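Local atomic coordinates of regulatory protein, TetR family (Rhodobacter sphaeroides 2.4.1, PDB entry 3BRU), a protein that represses transcription of its own operon and probably binds two operator sequences in the promoter. Residues G52-L57 with V62-F67; E183-G188 with R210-H215; K46-V51 with D142-A147. All blocks are in the same frame, centred on the assembly; numbering follows the deposited sequence.

Contact 1 (G52-L57 with V62-F67); sequences GVDEIL and VPKGSF
Lys64 NZ reaches Asp54 OD1 at 2.8 Å and forms a salt bridge, meeting the oxygen nearly along its C-O axis. The lysine chain bends at chi3 and chi4 (-88° and -69°), which sets its ammonium against Asp54. Beneath this exposed ion pair lies the apolar part. Leu57 lays its two methyls against 62-67. CD1 packs on the backbone and stem of Lys64, 3.7 Å from Lys64 CA. CD2 sits 3.7 Å from Phe67 CB and also touches Val62 CG2. With an alanine at Leu57 both methyls are gone, which would probably open a gap between helix 53-60 and the stem of Lys64 and Phe67 CB. Val53 covers one face of the Phe67 ring. Its chi1 of 171° swings CG1 away from the backbone N and out over that ring. There CG1 stands 4.1 Å from the Phe67 ring centroid, almost on the ring normal, a CH-pi contact. Val62 N makes a weak, 3.4 Å hydrogen bond back to Leu57 O, from beyond the end of helix 53-60. Ile56 and Val62 also touch helix 31-45. Two short helices joined by a tight turn around a small apolar core are the helix-turn-helix of the TetR family, predicted here to bind DNA.

Contact 2 (E183-G188 with R210-H215); sequences EAFWIG and RTFGRH
Ala184 meets Phe212 first along helix 178-199: its CB lies 4.1 Å from Phe212 CE1. Ala184 also packs on Thr211 of the second subunit. Phe185 follows and carries most of the contact. Its backbone N is 3.6 Å from Phe212 CE1, so the end of the Phe212 ring rests against the helix backbone. Phe185 CB comes to 3.8 Å from Phe212 CZ. A chi1 near 180° (-178°) points the Phe185 ring away from its own backbone N and lets it turn an edge to the face of Phe212. The pair is T-shaped, with the planes at 81° and centroids 5.7 Å apart. Phe185 CD1 is the edge atom, off-centre over the Phe212 face. On the opposite face His215 CD2 stands 3.7 Å above the centre of the Phe212 ring. Phe212 therefore has an edge over each face, that of Phe185 and that of the His215 imidazole. The Phe185 ring also packs on Leu108, Phe111 and Thr112 of helix 104-120. His215 in turn meets His215 of the second subunit. The contact is buried and, with no hydrogen bond between 183-188 and 210-215, rests on van der Waals and aromatic contact, so shape and ring orientation probably govern the fit here.

Contact 3 (K46-V51 with D142-A147); sequences KGYSSV and DDFRAA
The join between the DNA-binding and C-terminal domains of this TetR-family repressor is where Tyr48 meets Phe144. Tyr48 lies in the loop between helices 31-45 and 53-60, and begins a type I beta turn that ends at Val51. Val51 N closes that turn on Tyr48 O at 3.2 Å. Phe144 stands near the start of helix 143-167. The backbones stay well apart, with CA of Tyr48 and CA of Phe144 11.1 Å from each other, and the two buried rings bridge the distance. The Tyr48 side chain is swung out opposite its backbone N (chi1 -178°), which carries the ring across to helix 143-167. Phe144 brings the outer end of its ring to Tyr48. The edge of Phe144 is turned to the face of Tyr48, a T-shaped pair with the planes at 71° and centroids 5.4 Å apart.

Helix 74-97 contributes to both sides: Lys74 makes a cation-pi contact with the Tyr48 ring and a hydrogen bond to Tyr48 O, while Leu79 touches Phe144. Glu136 holds the loop, with OE1 bonded to Tyr48 N and OE2 to Ser49 OG. Next to Phe144, Arg145 NE holds Asp142 OD2 at 3.2 Å in a salt bridge. The carboxylate oxygen lies close to the guanidinium plane and is met on its syn side, but from 31° out of the carboxylate plane. This bond ties the arginine back to Asp142, three residues earlier, and Arg145 NH2 goes on to Leu198 O of the second subunit. The ring contact itself is small and has no polar bond across it. At its centre, Tyr48 CE1 lies 3.9 Å from Phe144 CZ and 4.0 Å from Phe144 CE2.

Overall arrangement
Along the chain, contact 1 falls between the two segments of contact 3, and contact 2 comes last. Contacts 1 and 3 have centres about 18 Å apart and touch through Ile56 and Val51, on the same side of the chain's centre. The loop 46-51 of contact 3 runs directly into segment 52-57 of contact 1. Contact 3 joins this loop, which leads into the helix-turn-helix, to helix 143-167, which is followed in the chain by helix 178-199 of contact 2. Contact 2 lies about 40 Å from contact 1 across the chain's centre, and about 26 Å from contact 3, between centres. Contacts 2 and 3 both touch the second subunit, so the dimer is touched both from the C-terminal region and from the loop before the DNA-binding motif.

Contact 1 (G52-L57 with V62-F67)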
loop_
_atom_site.group_PDB
_atom_site.type_symbol
_atom_site.label_atom_id
_atom_site.label_comp_id
_atom_site.label_asym_id
_atom_site.label_seq_id
_atom_site.Cartn_x
_atom_site.Cartn_y
_atom_site.Cartn_z
ATOM N N GLY A 52 -17.867 11.438 0.267
ATOM C CA GLY A 52 -18.942 11.750 1.196
ATOM C C GLY A 52 -20.221 10.979 0.876
ATOM O O GLY A 52 -20.363 10.398 -0.211
ATOM N N VAL A 53 -21.156 11.003 1.816
ATOM C CA VAL A 53 -22.444 10.358 1.661
ATOM C C VAL A 53 -23.248 10.905 0.482
ATOM O O VAL A 53 -23.890 10.133 -0.234
ATOM C CB VAL A 53 -23.266 10.431 2.980
ATOM C CG1 VAL A 53 -24.727 9.963 2.797
ATOM C CG2 VAL A 53 -22.567 9.638 4.074
ATOM N N ASP A 54 -23.235 12.218 0.272
ATOM C CA ASP A 54 -23.986 12.774 -0.843
ATOM C C ASP A 54 -23.522 12.238 -2.182
ATOM O O ASP A 54 -24.340 11.982 -3.050
ATOM C CB ASP A 54 -23.912 14.293 -0.883
ATOM C CG ASP A 54 -24.687 14.952 0.235
ATOM O OD1 ASP A 54 -25.543 14.288 0.884
ATOM O OD2 ASP A 54 -24.438 16.173 0.461
ATOM N N GLU A 55 -22.219 12.088 -2.361
ATOM C CA GLU A 55 -21.679 11.496 -3.595
ATOM C C GLU A 55 -22.177 10.048 -3.799
ATOM O O GLU A 55 -22.567 9.679 -4.889
ATOM C CB GLU A 55 -20.143 11.605 -3.602
ATOM C CG GLU A 55 -19.395 10.738 -4.624
ATOM C CD GLU A 55 -17.843 10.951 -4.610
ATOM O OE1 GLU A 55 -17.345 11.989 -4.070
ATOM O OE2 GLU A 55 -17.116 10.082 -5.180
ATOM N N ILE A 56 -22.173 9.252 -2.732
ATOM C CA ILE A 56 -22.734 7.884 -2.754
ATOM C C ILE A 56 -24.213 7.892 -3.160
ATOM O O ILE A 56 -24.614 7.093 -4.016
ATOM C CB ILE A 56 -22.577 7.133 -1.375
ATOM C CG1 ILE A 56 -21.096 6.883 -1.025
ATOM C CG2 ILE A 56 -23.425 5.844 -1.296
ATOM C CD1 ILE A 56 -20.268 6.312 -2.135
ATOM N N LEU A 57 -25.015 8.773 -2.557
ATOM C CA LEU A 57 -26.443 8.832 -2.849
ATOM C C LEU A 57 -26.696 9.165 -4.324
ATOM O O LEU A 57 -27.580 8.565 -4.968
ATOM C CB LEU A 57 -27.138 9.880 -1.960
ATOM C CG LEU A 57 -27.124 9.645 -0.453
ATOM C CD1 LEU A 57 -27.976 10.718 0.264
ATOM C CD2 LEU A 57 -27.557 8.222 -0.120
ATOM N N VAL A 62 -30.456 6.831 -4.792
ATOM C CA VAL A 62 -31.390 6.477 -3.703
ATOM C C VAL A 62 -31.535 7.694 -2.773
ATOM O O VAL A 62 -30.568 8.458 -2.614
ATOM C CB VAL A 62 -31.012 5.192 -2.894
ATOM C CG1 VAL A 62 -30.159 4.204 -3.712
ATOM C CG2 VAL A 62 -30.326 5.543 -1.628
ATOM N N PRO A 63 -32.766 7.942 -2.249
ATOM C CA PRO A 63 -32.974 9.019 -1.252
ATOM C C PRO A 63 -32.247 8.836 0.108
ATOM O O PRO A 63 -32.007 7.710 0.561
ATOM C CB PRO A 63 -34.495 9.030 -1.064
ATOM C CG PRO A 63 -34.960 7.686 -1.536
ATOM C CD PRO A 63 -34.043 7.299 -2.636
ATOM N N LYS A 64 -31.930 9.960 0.749
ATOM C CA LYS A 64 -31.201 10.005 2.020
ATOM C C LYS A 64 -31.873 9.169 3.147
ATOM O O LYS A 64 -31.206 8.541 3.980
ATOM C CB LYS A 64 -31.056 11.471 2.440
ATOM C CG LYS A 64 -29.930 11.720 3.443
ATOM C CD LYS A 64 -29.779 13.220 3.810
ATOM C CE LYS A 64 -28.817 14.014 2.833
ATOM N NZ LYS A 64 -27.334 13.657 2.910
ATOM N N GLY A 65 -33.198 9.175 3.146
ATOM C CA GLY A 65 -33.968 8.407 4.093
ATOM C C GLY A 65 -33.742 6.916 3.955
ATOM O O GLY A 65 -33.899 6.191 4.941
ATOM N N SER A 66 -33.390 6.464 2.743
ATOM C CA SER A 66 -33.072 5.044 2.489
ATOM C C SER A 66 -31.674 4.656 2.987
ATOM O O SER A 66 -31.475 3.559 3.492
ATOM C CB SER A 66 -33.200 4.687 1.013
ATOM O OG SER A 66 -34.515 4.892 0.579
ATOM N N PHE A 67 -30.717 5.559 2.828
ATOM C CA PHE A 67 -29.420 5.386 3.418
ATOM C C PHE A 67 -29.542 5.226 4.940
ATOM O O PHE A 67 -28.957 4.307 5.515
ATOM C CB PHE A 67 -28.493 6.555 3.050
ATOM C CG PHE A 67 -27.118 6.405 3.598
ATOM C CD1 PHE A 67 -26.139 5.748 2.868
ATOM C CD2 PHE A 67 -26.812 6.864 4.880
ATOM C CE1 PHE A 67 -24.856 5.589 3.382
ATOM C CE2 PHE A 67 -25.508 6.696 5.425
ATOM C CZ PHE A 67 -24.540 6.051 4.680
#

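Contact 2 (E183-G188 with R210-H215)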
loop_
_atom_site.group_PDB
_atom_site.type_symbol
_atom_site.label_atom_id
_atom_site.label_comp_id
_atom_site.label_asym_id
_atom_site.label_seq_id
_atom_site.Cartn_x
_atom_site.Cartn_y
_atom_site.Cartn_z
ATOM N N GLU A 183 2.161 -14.357 4.587
ATOM C CA GLU A 183 2.138 -13.005 5.029
ATOM C C GLU A 183 2.955 -12.154 4.071
ATOM O O GLU A 183 2.511 -11.072 3.684
ATOM C CB GLU A 183 2.648 -12.857 6.468
ATOM C CG GLU A 183 2.479 -11.412 6.953
ATOM C CD GLU A 183 2.986 -11.164 8.357
ATOM O OE1 GLU A 183 3.666 -12.059 8.915
ATOM O OE2 GLU A 183 2.723 -10.062 8.897
ATOM N N ALA A 184 4.143 -12.617 3.694
ATOM C CA ALA A 184 4.927 -11.864 2.721
ATOM C C ALA A 184 4.194 -11.719 1.380
ATOM O O ALA A 184 4.212 -10.629 0.831
ATOM C CB ALA A 184 6.302 -12.447 2.529
ATOM N N PHE A 185 3.519 -12.778 0.878
ATOM C CA PHE A 185 2.658 -12.644 -0.317
ATOM C C PHE A 185 1.629 -11.494 -0.215
ATOM O O PHE A 185 1.548 -10.670 -1.123
ATOM C CB PHE A 185 1.912 -13.944 -0.708
ATOM C CG PHE A 185 1.065 -13.791 -1.963
ATOM C CD1 PHE A 185 1.630 -13.967 -3.220
ATOM C CD2 PHE A 185 -0.261 -13.381 -1.893
ATOM C CE1 PHE A 185 0.865 -13.783 -4.393
ATOM C CE2 PHE A 185 -1.026 -13.179 -3.056
ATOM C CZ PHE A 185 -0.457 -13.391 -4.311
ATOM N N TRP A 186 0.850 -11.449 0.866
ATOM C CA TRP A 186 -0.196 -10.422 1.001
ATOM C C TRP A 186 0.332 -9.000 1.239
ATOM O O TRP A 186 -0.264 -8.014 0.728
ATOM C CB TRP A 186 -1.300 -10.849 2.003
ATOM C CG TRP A 186 -2.174 -11.896 1.340
ATOM C CD1 TRP A 186 -2.086 -13.245 1.491
ATOM C CD2 TRP A 186 -3.179 -11.663 0.335
ATOM N NE1 TRP A 186 -2.989 -13.881 0.645
ATOM C CE2 TRP A 186 -3.667 -12.929 -0.072
ATOM C CE3 TRP A 186 -3.716 -10.499 -0.259
ATOM C CZ2 TRP A 186 -4.693 -13.072 -1.021
ATOM C CZ3 TRP A 186 -4.717 -10.642 -1.224
ATOM C CH2 TRP A 186 -5.195 -11.920 -1.587
ATOM N N ILE A 187 1.448 -8.885 1.973
ATOM C CA ILE A 187 2.180 -7.604 2.084
ATOM C C ILE A 187 2.574 -7.116 0.664
ATOM O O ILE A 187 2.294 -5.987 0.281
ATOM C CB ILE A 187 3.489 -7.715 2.949
ATOM C CG1 ILE A 187 3.207 -7.916 4.448
ATOM C CG2 ILE A 187 4.439 -6.526 2.661
ATOM C CD1 ILE A 187 4.457 -8.280 5.275
ATOM N N GLY A 188 3.211 -7.980 -0.110
ATOM C CA GLY A 188 3.722 -7.585 -1.416
ATOM C C GLY A 188 2.658 -7.348 -2.461
ATOM O O GLY A 188 2.753 -6.389 -3.253
ATOM N N ARG A 210 6.733 -12.262 -10.592
ATOM C CA ARG A 210 7.928 -12.780 -11.208
ATOM C C ARG A 210 9.009 -12.967 -10.147
ATOM O O ARG A 210 9.634 -14.011 -10.056
ATOM C CB ARG A 210 8.388 -11.804 -12.277
ATOM C CG ARG A 210 9.404 -12.358 -13.248
ATOM C CD ARG A 210 9.564 -11.461 -14.521
ATOM N NE ARG A 210 8.335 -11.351 -15.337
ATOM C CZ ARG A 210 7.670 -10.217 -15.605
ATOM N NH1 ARG A 210 8.098 -9.027 -15.140
ATOM N NH2 ARG A 210 6.566 -10.274 -16.355
ATOM N N THR A 211 9.208 -11.949 -9.320
ATOM C CA THR A 211 10.249 -11.981 -8.281
ATOM C C THR A 211 9.862 -12.878 -7.097
ATOM O O THR A 211 10.671 -13.667 -6.640
ATOM C CB THR A 211 10.679 -10.552 -7.916
ATOM O OG1 THR A 211 11.205 -9.941 -9.108
ATOM C CG2 THR A 211 11.739 -10.523 -6.827
ATOM N N PHE A 212 8.603 -12.834 -6.685
ATOM C CA PHE A 212 8.086 -13.720 -5.616
ATOM C C PHE A 212 8.134 -15.206 -5.976
ATOM O O PHE A 212 8.376 -16.050 -5.107
ATOM C CB PHE A 212 6.657 -13.341 -5.234
ATOM C CG PHE A 212 6.252 -13.843 -3.881
ATOM C CD1 PHE A 212 6.490 -13.073 -2.733
ATOM C CD2 PHE A 212 5.645 -15.091 -3.732
ATOM C CE1 PHE A 212 6.155 -13.548 -1.460
ATOM C CE2 PHE A 212 5.307 -15.575 -2.463
ATOM C CZ PHE A 212 5.549 -14.795 -1.324
ATOM N N GLY A 213 7.899 -15.510 -7.254
ATOM C CA GLY A 213 7.930 -16.889 -7.800
ATOM C C GLY A 213 9.245 -17.642 -7.605
ATOM O O GLY A 213 9.258 -18.876 -7.651
ATOM N N ARG A 214 10.334 -16.898 -7.371
ATOM C CA ARG A 214 11.656 -17.439 -7.054
ATOM C C ARG A 214 11.691 -18.159 -5.715
ATOM O O ARG A 214 12.588 -18.962 -5.471
ATOM C CB ARG A 214 12.691 -16.320 -6.932
ATOM C CG ARG A 214 12.910 -15.431 -8.120
ATOM C CD ARG A 214 13.516 -16.146 -9.233
ATOM N NE ARG A 214 14.367 -15.248 -10.003
ATOM C CZ ARG A 214 15.687 -15.402 -10.168
ATOM N NH1 ARG A 214 16.346 -14.523 -10.919
ATOM N NH2 ARG A 214 16.347 -16.430 -9.610
ATOM N N HIS A 215 10.758 -17.832 -4.827
ATOM C CA HIS A 215 10.683 -18.495 -3.519
ATOM C C HIS A 215 10.294 -19.970 -3.646
ATOM O O HIS A 215 10.447 -20.715 -2.700
ATOM C CB HIS A 215 9.699 -17.790 -2.573
ATOM C CG HIS A 215 10.137 -16.426 -2.128
ATOM N ND1 HIS A 215 11.256 -16.218 -1.350
ATOM C CD2 HIS A 215 9.581 -15.202 -2.319
ATOM C CE1 HIS A 215 11.374 -14.925 -1.089
ATOM N NE2 HIS A 215 10.370 -14.286 -1.663
#

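Contact 3 (K46-V51 with D142-A147)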
loop_
_atom_site.group_PDB
_atom_site.type_symbol
_atom_site.label_atom_id
_atom_site.label_comp_id
_atom_site.label_asym_id
_atom_site.label_seq_id
_atom_site.Cartn_x
_atom_site.Cartn_y
_atom_site.Cartn_z
ATOM N N LYS A 46 -11.299 5.775 -5.150
ATOM C CA LYS A 46 -10.772 6.887 -4.354
ATOM C C LYS A 46 -10.402 6.330 -2.975
ATOM O O LYS A 46 -9.459 5.562 -2.851
ATOM C CB LYS A 46 -11.768 8.046 -4.279
ATOM C CG LYS A 46 -12.149 8.531 -5.638
ATOM C CD LYS A 46 -12.480 9.997 -5.684
ATOM C CE LYS A 46 -13.960 10.239 -5.443
ATOM N NZ LYS A 46 -14.212 11.701 -5.337
ATOM N N GLY A 47 -11.140 6.671 -1.950
ATOM C CA GLY A 47 -10.968 6.026 -0.674
ATOM C C GLY A 47 -12.046 6.595 0.214
ATOM O O GLY A 47 -12.872 7.412 -0.233
ATOM N N TYR A 48 -12.038 6.178 1.475
ATOM C CA TYR A 48 -13.030 6.616 2.445
ATOM C C TYR A 48 -13.008 8.128 2.722
ATOM O O TYR A 48 -14.063 8.770 2.629
ATOM C CB TYR A 48 -12.843 5.809 3.715
ATOM C CG TYR A 48 -13.803 6.096 4.824
ATOM C CD1 TYR A 48 -14.917 5.287 5.009
ATOM C CD2 TYR A 48 -13.591 7.166 5.718
ATOM C CE1 TYR A 48 -15.798 5.518 6.065
ATOM C CE2 TYR A 48 -14.473 7.396 6.788
ATOM C CZ TYR A 48 -15.567 6.554 6.950
ATOM O OH TYR A 48 -16.481 6.745 7.951
ATOM N N SER A 49 -11.829 8.687 3.034
ATOM C CA SER A 49 -11.679 10.138 3.313
ATOM C C SER A 49 -12.139 11.080 2.186
ATOM O O SER A 49 -12.483 12.217 2.448
ATOM C CB SER A 49 -10.229 10.523 3.667
ATOM O OG SER A 49 -9.606 9.607 4.550
ATOM N N SER A 50 -12.119 10.590 0.941
ATOM C CA SER A 50 -12.422 11.368 -0.262
ATOM C C SER A 50 -13.898 11.373 -0.617
ATOM O O SER A 50 -14.367 12.182 -1.413
ATOM C CB SER A 50 -11.685 10.739 -1.440
ATOM O OG SER A 50 -10.577 11.533 -1.778
ATOM N N VAL A 51 -14.631 10.429 -0.063
ATOM C CA VAL A 51 -15.957 10.179 -0.560
ATOM C C VAL A 51 -16.995 10.457 0.517
ATOM O O VAL A 51 -17.010 9.786 1.554
ATOM C CB VAL A 51 -16.065 8.728 -1.084
ATOM C CG1 VAL A 51 -17.467 8.424 -1.529
ATOM C CG2 VAL A 51 -15.084 8.523 -2.238
ATOM N N ASP A 142 -11.805 4.112 14.894
ATOM C CA ASP A 142 -10.962 2.962 15.295
ATOM C C ASP A 142 -11.535 1.532 15.157
ATOM O O ASP A 142 -10.762 0.584 15.115
ATOM C CB ASP A 142 -10.167 3.187 16.588
ATOM C CG ASP A 142 -8.658 3.560 16.295
ATOM O OD1 ASP A 142 -8.362 4.754 15.976
ATOM O OD2 ASP A 142 -7.763 2.657 16.378
ATOM N N ASP A 143 -12.859 1.398 15.024
ATOM C CA ASP A 143 -13.537 0.124 14.634
ATOM C C ASP A 143 -12.942 -0.582 13.397
ATOM O O ASP A 143 -12.904 -1.810 13.307
ATOM C CB ASP A 143 -15.011 0.407 14.308
ATOM C CG ASP A 143 -15.937 0.151 15.483
ATOM O OD1 ASP A 143 -15.433 -0.005 16.617
ATOM O OD2 ASP A 143 -17.179 0.097 15.287
ATOM N N PHE A 144 -12.510 0.230 12.438
ATOM C CA PHE A 144 -12.001 -0.235 11.167
ATOM C C PHE A 144 -10.723 -1.076 11.312
ATOM O O PHE A 144 -10.559 -2.034 10.566
ATOM C CB PHE A 144 -11.768 0.964 10.246
ATOM C CG PHE A 144 -13.035 1.548 9.681
ATOM C CD1 PHE A 144 -14.038 2.035 10.515
ATOM C CD2 PHE A 144 -13.235 1.619 8.319
ATOM C CE1 PHE A 144 -15.223 2.570 9.977
ATOM C CE2 PHE A 144 -14.406 2.172 7.787
ATOM C CZ PHE A 144 -15.386 2.655 8.622
ATOM N N ARG A 145 -9.851 -0.744 12.271
ATOM C CA ARG A 145 -8.586 -1.445 12.436
ATOM C C ARG A 145 -8.750 -2.985 12.503
ATOM O O ARG A 145 -8.186 -3.716 11.669
ATOM C CB ARG A 145 -7.788 -0.891 13.634
ATOM C CG ARG A 145 -6.269 -1.152 13.556
ATOM C CD ARG A 145 -5.423 -0.474 14.716
ATOM N NE ARG A 145 -5.564 0.996 14.749
ATOM C CZ ARG A 145 -4.944 1.842 13.920
ATOM N NH1 ARG A 145 -5.153 3.161 13.995
ATOM N NH2 ARG A 145 -4.115 1.383 13.001
ATOM N N ALA A 146 -9.536 -3.460 13.461
ATOM C CA ALA A 146 -9.757 -4.883 13.654
ATOM C C ALA A 146 -10.514 -5.493 12.475
ATOM O O ALA A 146 -10.285 -6.660 12.104
ATOM C CB ALA A 146 -10.525 -5.114 14.957
ATOM N N ALA A 147 -11.425 -4.716 11.886
ATOM C CA ALA A 147 -12.207 -5.227 10.777
ATOM C C ALA A 147 -11.280 -5.421 9.578
ATOM O O ALA A 147 -11.300 -6.481 8.952
ATOM C CB ALA A 147 -13.343 -4.308 10.453
#